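Local coordinates for protein SSD1 (Saccharomyces cerevisiae S288C, PDB 7AM1), which binds mRNA untranslated regions and represses translation as a non-enzymatic, pseudonuclease member of the RNase II family, at residues 316-319 and 320-324; 722-725 and 726-729; 770-773 and 774-777. All coordinates share one frame; numbering follows the deposited sequence.

The three contacts are local turns where a helix or a strand ends, and they follow one another along the chain without touching. Contact 1 closes helix 311-321 in the second cold-shock domain and lies against the long helix 689-725; a bound pentaethylene glycol, probably from the crystallisation liquor, is about 4 Å from its Asp316 side chain. Contact 2 ends that same long helix; the centres of contacts 1 and 2 lie about 28 Å apart, their nearest atoms about 15 Å. Contact 3, a hairpin turn in the DIS3L2-like C-terminal region, is about 35 Å from contact 2 and about 43 Å from contact 1 between centres, with contacts 1 and 3 on opposite sides of the chain's centre.

Contact 1: 316-319 and 320-324; sequences DSIL and RDNNF
Asp316 and Arg320, one helical turn apart, meet as carboxylate over guanidinium. Asp316 turns its CG away from the backbone N (chi1 -164°), and the Arg320 chain bends at chi2, bringing OD1 of Asp316 over one face of the guanidinium, 3.1 Å from Arg320 NE. The two planes stand 85° apart and no N-H points at this oxygen, so the salt bridge rests on charge alone. Replacing Arg320 by an alanine is likely to leave the Asp316 carboxylate without this positive mate and to remove the cover over Ser303 and Leu305 of strand 298-307.

At the helix end Asn322 folds back on Ile318. Its backbone N and its ND2, the latter 2.9 Å from Ile318 O, grip that oxygen from opposite faces of its carbonyl plane, while OD1 and ND2 also bond Gln708 and Gln712 of helix 689-725. Asn323, with positive phi, is the C' residue of a Schellman motif: Phe324 N reaches Leu319 O at 2.9 Å and Asn323 N reaches Arg320 O at 2.8 Å. Leu319 CD2 also touches Phe324 CB at 4.1 Å, the two side chains crossing at about a right angle. The carbonyls of Ile318, Leu319 and Arg320 are thus bonded within the turn, and the Asn322 amide ties the cold-shock domain to the long helix.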
ATOM      1  N   ASP A 316      16.470   7.939   2.131  1.00 45.29           N
ATOM      2  CA  ASP A 316      16.275   9.329   1.735  1.00 46.99           C
ATOM      3  C   ASP A 316      15.620   9.412   0.362  1.00 44.32           C
ATOM      4  O   ASP A 316      14.733  10.243   0.135  1.00 43.48           O
ATOM      5  CB  ASP A 316      17.619  10.056   1.745  1.00 52.86           C
ATOM      6  CG  ASP A 316      17.476  11.562   1.730  1.00 59.24           C
ATOM      7  OD1 ASP A 316      16.332  12.059   1.735  1.00 61.08           O
ATOM      8  OD2 ASP A 316      18.517  12.254   1.715  1.00 62.70           O
ATOM      9  N   SER A 317      16.028   8.535  -0.559  1.00 43.93           N
ATOM     10  CA  SER A 317      15.474   8.550  -1.909  1.00 43.44           C
ATOM     11  C   SER A 317      14.007   8.140  -1.912  1.00 40.61           C
ATOM     12  O   SER A 317      13.198   8.708  -2.655  1.00 39.59           O
ATOM     13  CB  SER A 317      16.285   7.625  -2.814  1.00 45.87           C
ATOM     14  OG  SER A 317      15.647   7.457  -4.066  1.00 46.57           O
ATOM     15  N   ILE A 318      13.648   7.148  -1.093  1.00 38.06           N
ATOM     16  CA  ILE A 318      12.248   6.759  -0.970  1.00 36.67           C
ATOM     17  C   ILE A 318      11.419   7.925  -0.453  1.00 36.64           C
ATOM     18  O   ILE A 318      10.323   8.196  -0.956  1.00 36.22           O
ATOM     19  CB  ILE A 318      12.109   5.521  -0.060  1.00 36.80           C
ATOM     20  CG1 ILE A 318      12.656   4.288  -0.783  1.00 36.87           C
ATOM     21  CG2 ILE A 318      10.644   5.331   0.374  1.00 36.43           C
ATOM     22  CD1 ILE A 318      12.849   3.082   0.098  1.00 37.34           C
ATOM     23  N   LEU A 319      11.931   8.639   0.550  1.00 39.34           N
ATOM     24  CA  LEU A 319      11.188   9.761   1.114  1.00 40.90           C
ATOM     25  C   LEU A 319      11.014  10.878   0.090  1.00 39.94           C
ATOM     26  O   LEU A 319       9.907  11.401  -0.088  1.00 39.45           O
ATOM     27  CB  LEU A 319      11.890  10.277   2.371  1.00 42.81           C
ATOM     28  CG  LEU A 319      11.757   9.407   3.624  1.00 43.24           C
ATOM     29  CD1 LEU A 319      12.710   9.884   4.706  1.00 44.01           C
ATOM     30  CD2 LEU A 319      10.325   9.411   4.143  1.00 43.49           C
ATOM     31  N   ARG A 320      12.104  11.264  -0.587  1.00 39.23           N
ATOM     32  CA  ARG A 320      12.032  12.353  -1.557  1.00 41.01           C
ATOM     33  C   ARG A 320      11.144  11.987  -2.738  1.00 39.56           C
ATOM     34  O   ARG A 320      10.386  12.827  -3.240  1.00 37.91           O
ATOM     35  CB  ARG A 320      13.416  12.711  -2.090  1.00 45.00           C
ATOM     36  CG  ARG A 320      14.489  13.085  -1.096  1.00 51.42           C
ATOM     37  CD  ARG A 320      14.282  14.449  -0.499  1.00 58.36           C
ATOM     38  NE  ARG A 320      15.211  14.661   0.605  1.00 64.42           N
ATOM     39  CZ  ARG A 320      16.466  15.080   0.446  1.00 68.95           C
ATOM     40  NH1 ARG A 320      16.931  15.348  -0.767  1.00 70.04           N
ATOM     41  NH2 ARG A 320      17.255  15.246   1.496  1.00 71.37           N
ATOM     42  N   ASP A 321      11.266  10.751  -3.234  1.00 41.66           N
ATOM     43  CA  ASP A 321      10.442  10.327  -4.358  1.00 43.53           C
ATOM     44  C   ASP A 321       8.971  10.413  -4.008  1.00 42.86           C
ATOM     45  O   ASP A 321       8.128  10.601  -4.893  1.00 43.74           O
ATOM     46  CB  ASP A 321      10.792   8.901  -4.771  1.00 46.72           C
ATOM     47  CG  ASP A 321      10.179   8.517  -6.104  1.00 50.76           C
ATOM     48  OD1 ASP A 321      10.273   9.317  -7.064  1.00 50.83           O
ATOM     49  OD2 ASP A 321       9.624   7.402  -6.198  1.00 53.36           O
ATOM     50  N   ASN A 322       8.642  10.253  -2.731  1.00 41.08           N
ATOM     51  CA  ASN A 322       7.281  10.409  -2.251  1.00 38.79           C
ATOM     52  C   ASN A 322       7.037  11.771  -1.607  1.00 40.51           C
ATOM     53  O   ASN A 322       6.111  11.911  -0.802  1.00 38.59           O
ATOM     54  CB  ASN A 322       6.954   9.262  -1.300  1.00 38.39           C
ATOM     55  CG  ASN A 322       6.845   7.939  -2.034  1.00 38.08           C
ATOM     56  OD1 ASN A 322       5.870   7.696  -2.744  1.00 38.66           O
ATOM     57  ND2 ASN A 322       7.854   7.091  -1.888  1.00 38.33           N
ATOM     58  N   ASN A 323       7.862  12.772  -1.930  1.00 44.33           N
ATOM     59  CA  ASN A 323       7.552  14.182  -1.671  1.00 48.18           C
ATOM     60  C   ASN A 323       7.649  14.557  -0.199  1.00 48.75           C
ATOM     61  O   ASN A 323       7.012  15.517   0.244  1.00 48.41           O
ATOM     62  CB  ASN A 323       6.170  14.539  -2.219  1.00 50.73           C
ATOM     63  CG  ASN A 323       6.047  14.253  -3.697  1.00 52.36           C
ATOM     64  OD1 ASN A 323       6.650  14.946  -4.512  1.00 51.70           O
ATOM     65  ND2 ASN A 323       5.331  13.189  -4.049  1.00 53.57           N
ATOM     66  N   PHE A 324       8.451  13.828   0.566  1.00 49.49           N
ATOM     67  CA  PHE A 324       8.710  14.154   1.966  1.00 51.00           C
ATOM     68  C   PHE A 324      10.115  14.742   2.058  1.00 54.36           C
ATOM     69  O   PHE A 324      11.109  14.013   1.997  1.00 56.62           O
ATOM     70  CB  PHE A 324       8.548  12.919   2.852  1.00 49.06           C
ATOM     71  CG  PHE A 324       7.144  12.379   2.880  1.00 47.75           C
ATOM     72  CD1 PHE A 324       6.177  12.968   3.676  1.00 48.37           C
ATOM     73  CD2 PHE A 324       6.791  11.287   2.107  1.00 45.61           C
ATOM     74  CE1 PHE A 324       4.882  12.479   3.703  1.00 46.48           C
ATOM     75  CE2 PHE A 324       5.499  10.796   2.126  1.00 44.15           C
ATOM     76  CZ  PHE A 324       4.542  11.396   2.924  1.00 44.71           C
TER

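Contact 2: 722-725 and 726-729; sequences INDM and GNTT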
ATOM      1  N   ILE A 722      15.959 -11.530   2.206  1.00 39.00           N
ATOM      2  CA  ILE A 722      15.915 -12.700   1.338  1.00 41.89           C
ATOM      3  C   ILE A 722      17.318 -13.069   0.874  1.00 43.48           C
ATOM      4  O   ILE A 722      17.669 -14.253   0.785  1.00 44.45           O
ATOM      5  CB  ILE A 722      14.971 -12.437   0.150  1.00 42.31           C
ATOM      6  CG1 ILE A 722      13.514 -12.504   0.612  1.00 41.81           C
ATOM      7  CG2 ILE A 722      15.239 -13.434  -0.965  1.00 43.59           C
ATOM      8  CD1 ILE A 722      12.518 -11.928  -0.380  1.00 40.68           C
ATOM      9  N   ASN A 723      18.140 -12.072   0.551  1.00 44.65           N
ATOM     10  CA  ASN A 723      19.479 -12.365   0.052  1.00 44.77           C
ATOM     11  C   ASN A 723      20.429 -12.775   1.171  1.00 45.26           C
ATOM     12  O   ASN A 723      21.376 -13.535   0.934  1.00 45.14           O
ATOM     13  CB  ASN A 723      20.046 -11.160  -0.693  1.00 45.04           C
ATOM     14  CG  ASN A 723      19.438 -10.993  -2.071  1.00 44.65           C
ATOM     15  OD1 ASN A 723      18.804 -11.908  -2.599  1.00 44.57           O
ATOM     16  ND2 ASN A 723      19.646  -9.829  -2.669  1.00 44.80           N
ATOM     17  N   ASP A 724      20.209 -12.266   2.382  1.00 42.96           N
ATOM     18  CA  ASP A 724      21.020 -12.683   3.519  1.00 44.42           C
ATOM     19  C   ASP A 724      20.679 -14.108   3.930  1.00 43.85           C
ATOM     20  O   ASP A 724      21.569 -14.880   4.301  1.00 44.46           O
ATOM     21  CB  ASP A 724      20.810 -11.705   4.675  1.00 47.17           C
ATOM     22  CG  ASP A 724      21.589 -12.082   5.924  1.00 50.32           C
ATOM     23  OD1 ASP A 724      21.296 -13.141   6.519  1.00 51.13           O
ATOM     24  OD2 ASP A 724      22.480 -11.302   6.323  1.00 51.66           O
ATOM     25  N   MET A 725      19.398 -14.479   3.849  1.00 44.86           N
ATOM     26  CA  MET A 725      19.004 -15.852   4.132  1.00 46.15           C
ATOM     27  C   MET A 725      19.617 -16.827   3.137  1.00 48.55           C
ATOM     28  O   MET A 725      19.881 -17.983   3.488  1.00 50.21           O
ATOM     29  CB  MET A 725      17.479 -15.968   4.113  1.00 45.03           C
ATOM     30  CG  MET A 725      16.792 -15.277   5.286  1.00 46.24           C
ATOM     31  SD  MET A 725      15.004 -15.141   5.080  1.00 46.98           S
ATOM     32  CE  MET A 725      14.468 -16.848   5.165  1.00 48.36           C
ATOM     33  N   GLY A 726      19.845 -16.389   1.900  1.00 46.47           N
ATOM     34  CA  GLY A 726      20.525 -17.220   0.924  1.00 46.30           C
ATOM     35  C   GLY A 726      21.918 -16.723   0.594  1.00 47.47           C
ATOM     36  O   GLY A 726      22.357 -16.806  -0.558  1.00 45.78           O
ATOM     37  N   ASN A 727      22.633 -16.224   1.606  1.00 52.66           N
ATOM     38  CA  ASN A 727      23.929 -15.590   1.374  1.00 57.92           C
ATOM     39  C   ASN A 727      24.919 -16.524   0.681  1.00 57.24           C
ATOM     40  O   ASN A 727      25.750 -16.062  -0.109  1.00 59.06           O
ATOM     41  CB  ASN A 727      24.508 -15.070   2.694  1.00 64.71           C
ATOM     42  CG  ASN A 727      24.573 -16.136   3.771  1.00 70.79           C
ATOM     43  OD1 ASN A 727      24.736 -17.322   3.483  1.00 72.75           O
ATOM     44  ND2 ASN A 727      24.443 -15.715   5.027  1.00 73.18           N
ATOM     45  N   THR A 728      24.856 -17.830   0.955  1.00 55.73           N
ATOM     46  CA  THR A 728      25.791 -18.774   0.346  1.00 55.69           C
ATOM     47  C   THR A 728      25.246 -19.423  -0.920  1.00 52.05           C
ATOM     48  O   THR A 728      26.031 -19.911  -1.741  1.00 52.49           O
ATOM     49  CB  THR A 728      26.169 -19.886   1.334  1.00 58.62           C
ATOM     50  OG1 THR A 728      25.006 -20.650   1.687  1.00 59.06           O
ATOM     51  CG2 THR A 728      26.792 -19.298   2.594  1.00 60.48           C
ATOM     52  N   THR A 729      23.926 -19.503  -1.060  1.00 47.06           N
ATOM     53  CA  THR A 729      23.289 -20.135  -2.206  1.00 43.11           C
ATOM     54  C   THR A 729      22.840 -19.142  -3.271  1.00 39.00           C
ATOM     55  O   THR A 729      22.509 -19.564  -4.385  1.00 38.31           O
ATOM     56  CB  THR A 729      22.085 -20.954  -1.738  1.00 45.01           C
ATOM     57  OG1 THR A 729      21.214 -20.108  -0.980  1.00 44.50           O
ATOM     58  CG2 THR A 729      22.546 -22.123  -0.865  1.00 47.28           C
TER
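Asp724 and Asn727 meet where helix 689-725 runs out, and backbone hydrogen bonds carry the turn. Gly726 N donates to Ile722 O at 3.2 Å, with an N-H...O angle of 143°, in the i to i-4 pattern of the helix. One residue later the spacing shortens: Asn727 N gives a weak bond to Asp724 O, also 3.2 Å, while its 3.0 Å approach to Asn723 O has too poor an angle to count. A further weak bond, from Thr729 N to Gly726 O, continues the loop.

Among side-chain contacts, Asn727 comes closest to the helix end. Its CG stands between the backbone N and the carbonyl carbon (chi1 53°), which folds the amide back over Asp724; ND2 lies 3.1 Å from Asp724 O, but the angle is too poor for a hydrogen bond.

Other polar side chains are bonded to neighbouring parts of the chain. Asn723 ND2 bonds Ala895 O, Asp724 OD2 bonds Ser833 OG, and Thr729 OG1 bonds the backbone of Gln731. On the apolar side, Ile722 and Met725 rest on Leu732 of strand 732-741.

Gly726 is the first residue to leave helical torsions, and a CB there would crowd Thr729 OG1. The chemistry is that of a helix terminus: the last regular helical bond, from Gly726 N, gives way to a weak i to i-3 bond from Asn727 N, and bonds from Asn723 and Asp724 tie the helix end to Ala895 and Ser833.

Contact 3: 770-773 and 774-777; sequences EFDG and TNRV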
ATOM      1  N   GLU A 770       2.333 -25.915 -23.047  1.00 50.35           N
ATOM      2  CA  GLU A 770       0.989 -26.023 -23.595  1.00 53.59           C
ATOM      3  C   GLU A 770      -0.001 -25.508 -22.565  1.00 52.17           C
ATOM      4  O   GLU A 770       0.124 -25.789 -21.368  1.00 51.06           O
ATOM      5  CB  GLU A 770       0.625 -27.458 -24.003  1.00 59.50           C
ATOM      6  CG  GLU A 770       1.425 -28.001 -25.177  1.00 66.28           C
ATOM      7  CD  GLU A 770       0.722 -29.160 -25.870  1.00 73.95           C
ATOM      8  OE1 GLU A 770       0.889 -30.315 -25.422  1.00 76.27           O
ATOM      9  OE2 GLU A 770      -0.007 -28.915 -26.857  1.00 77.25           O
ATOM     10  N   PHE A 771      -0.987 -24.758 -23.041  1.00 53.34           N
ATOM     11  CA  PHE A 771      -1.920 -24.055 -22.178  1.00 55.56           C
ATOM     12  C   PHE A 771      -3.343 -24.477 -22.502  1.00 60.59           C
ATOM     13  O   PHE A 771      -3.756 -24.453 -23.666  1.00 59.65           O
ATOM     14  CB  PHE A 771      -1.760 -22.541 -22.339  1.00 54.46           C
ATOM     15  CG  PHE A 771      -2.744 -21.744 -21.541  1.00 55.53           C
ATOM     16  CD1 PHE A 771      -2.665 -21.701 -20.162  1.00 55.48           C
ATOM     17  CD2 PHE A 771      -3.740 -21.027 -22.175  1.00 57.28           C
ATOM     18  CE1 PHE A 771      -3.570 -20.964 -19.428  1.00 56.42           C
ATOM     19  CE2 PHE A 771      -4.647 -20.289 -21.449  1.00 58.28           C
ATOM     20  CZ  PHE A 771      -4.561 -20.256 -20.074  1.00 57.76           C
ATOM     21  N   ASP A 772      -4.082 -24.864 -21.467  1.00 68.16           N
ATOM     22  CA  ASP A 772      -5.482 -25.263 -21.577  1.00 76.21           C
ATOM     23  C   ASP A 772      -6.299 -24.144 -20.941  1.00 79.29           C
ATOM     24  O   ASP A 772      -6.451 -24.093 -19.717  1.00 75.73           O
ATOM     25  CB  ASP A 772      -5.714 -26.606 -20.894  1.00 79.60           C
ATOM     26  CG  ASP A 772      -7.149 -27.078 -21.001  1.00 84.72           C
ATOM     27  OD1 ASP A 772      -8.008 -26.295 -21.456  1.00 86.60           O
ATOM     28  OD2 ASP A 772      -7.414 -28.242 -20.634  1.00 86.69           O
ATOM     29  N   GLY A 773      -6.826 -23.249 -21.781  1.00 84.29           N
ATOM     30  CA  GLY A 773      -7.536 -22.081 -21.291  1.00 89.11           C
ATOM     31  C   GLY A 773      -8.871 -22.387 -20.649  1.00 92.42           C
ATOM     32  O   GLY A 773      -9.357 -21.586 -19.843  1.00 92.74           O
ATOM     33  N   THR A 774      -9.480 -23.522 -20.991  1.00 94.09           N
ATOM     34  CA  THR A 774     -10.754 -23.886 -20.382  1.00 95.14           C
ATOM     35  C   THR A 774     -10.553 -24.365 -18.950  1.00 91.41           C
ATOM     36  O   THR A 774     -11.294 -23.965 -18.043  1.00 94.16           O
ATOM     37  CB  THR A 774     -11.451 -24.964 -21.211  1.00 99.28           C
ATOM     38  OG1 THR A 774     -10.743 -26.203 -21.084  1.00 99.82           O
ATOM     39  CG2 THR A 774     -11.491 -24.563 -22.678  1.00100.16           C
ATOM     40  N   ASN A 775      -9.552 -25.214 -18.727  1.00 85.14           N
ATOM     41  CA  ASN A 775      -9.298 -25.780 -17.412  1.00 82.11           C
ATOM     42  C   ASN A 775      -8.272 -24.991 -16.609  1.00 77.12           C
ATOM     43  O   ASN A 775      -8.012 -25.343 -15.456  1.00 72.36           O
ATOM     44  CB  ASN A 775      -8.799 -27.224 -17.559  1.00 84.72           C
ATOM     45  CG  ASN A 775      -9.871 -28.168 -18.062  1.00 90.88           C
ATOM     46  OD1 ASN A 775     -10.959 -27.742 -18.447  1.00 93.93           O
ATOM     47  ND2 ASN A 775      -9.562 -29.459 -18.077  1.00 92.25           N
ATOM     48  N   ARG A 776      -7.706 -23.920 -17.171  1.00 82.33           N
ATOM     49  CA  ARG A 776      -6.721 -23.105 -16.459  1.00 82.55           C
ATOM     50  C   ARG A 776      -5.554 -23.975 -15.979  1.00 76.09           C
ATOM     51  O   ARG A 776      -5.227 -24.028 -14.792  1.00 78.10           O
ATOM     52  CB  ARG A 776      -7.383 -22.365 -15.291  1.00 87.83           C
ATOM     53  CG  ARG A 776      -8.653 -21.601 -15.665  1.00 91.77           C
ATOM     54  CD  ARG A 776      -8.340 -20.242 -16.289  1.00 93.70           C
ATOM     55  NE  ARG A 776      -7.566 -19.405 -15.369  1.00 93.94           N
ATOM     56  CZ  ARG A 776      -6.919 -18.294 -15.708  1.00 94.53           C
ATOM     57  NH1 ARG A 776      -6.927 -17.859 -16.962  1.00 95.25           N
ATOM     58  NH2 ARG A 776      -6.257 -17.613 -14.781  1.00 94.15           N
ATOM     59  N   VAL A 777      -4.912 -24.641 -16.935  1.00 66.97           N
ATOM     60  CA  VAL A 777      -3.814 -25.558 -16.644  1.00 59.71           C
ATOM     61  C   VAL A 777      -2.693 -25.292 -17.635  1.00 54.37           C
ATOM     62  O   VAL A 777      -2.912 -25.292 -18.851  1.00 53.80           O
ATOM     63  CB  VAL A 777      -4.250 -27.035 -16.718  1.00 60.71           C
ATOM     64  CG1 VAL A 777      -3.034 -27.950 -16.694  1.00 60.86           C
ATOM     65  CG2 VAL A 777      -5.179 -27.368 -15.565  1.00 61.49           C
TER
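The Phe771 ring lies close to the turn that follows it: Gly773 N stands 3.7 Å above one of its faces, displaced toward the rim, and Val777 O approaches obliquely, 3.8 Å from CD1. Around the same ring pack Ser157, Ser169 and Glu743 from loops. The second flat pair is the Asp772 carboxylate and the Asn775 amide, whose planes are 27° apart; OD2 lies 3.5 Å from Asn775 CB.

Asp772 organises the turn. Its CG is anti to the backbone N (chi1 -179°), and this directs OD1 toward the N-H groups of Thr774 and Asn775. OD1 receives weak bonds from Thr774 N and from Asn775 N, the latter long at 3.3 Å though nearly straight, which makes a weakly bonded Asx turn extended to Asn775. Thr774 OG1 comes to 2.8 Å from the same OD1, but Asn775 OD1 is also within its reach, so the single hydroxyl proton is not assigned to either.

The backbone closes the hairpin. Asp772 N donates to Val777 O at 2.9 Å, nearly along the C=O axis, and Val777 N returns a bond to Asp772 O. Arg776 N makes a weak, bent bond to Asp772 O; Arg776 and Val777 together face Asp772, forming a G1 beta bulge, with Arg776 taking positive phi and psi. The arginine's guanidinium turns to another strand connection, forming a salt bridge with Glu885.

The turn therefore joins strands 766-772 and 777-782 through two firm backbone bonds, while the weak N-H donors of Thr774 and Asn775 gather at one carboxylate oxygen and would probably offset part of its negative charge.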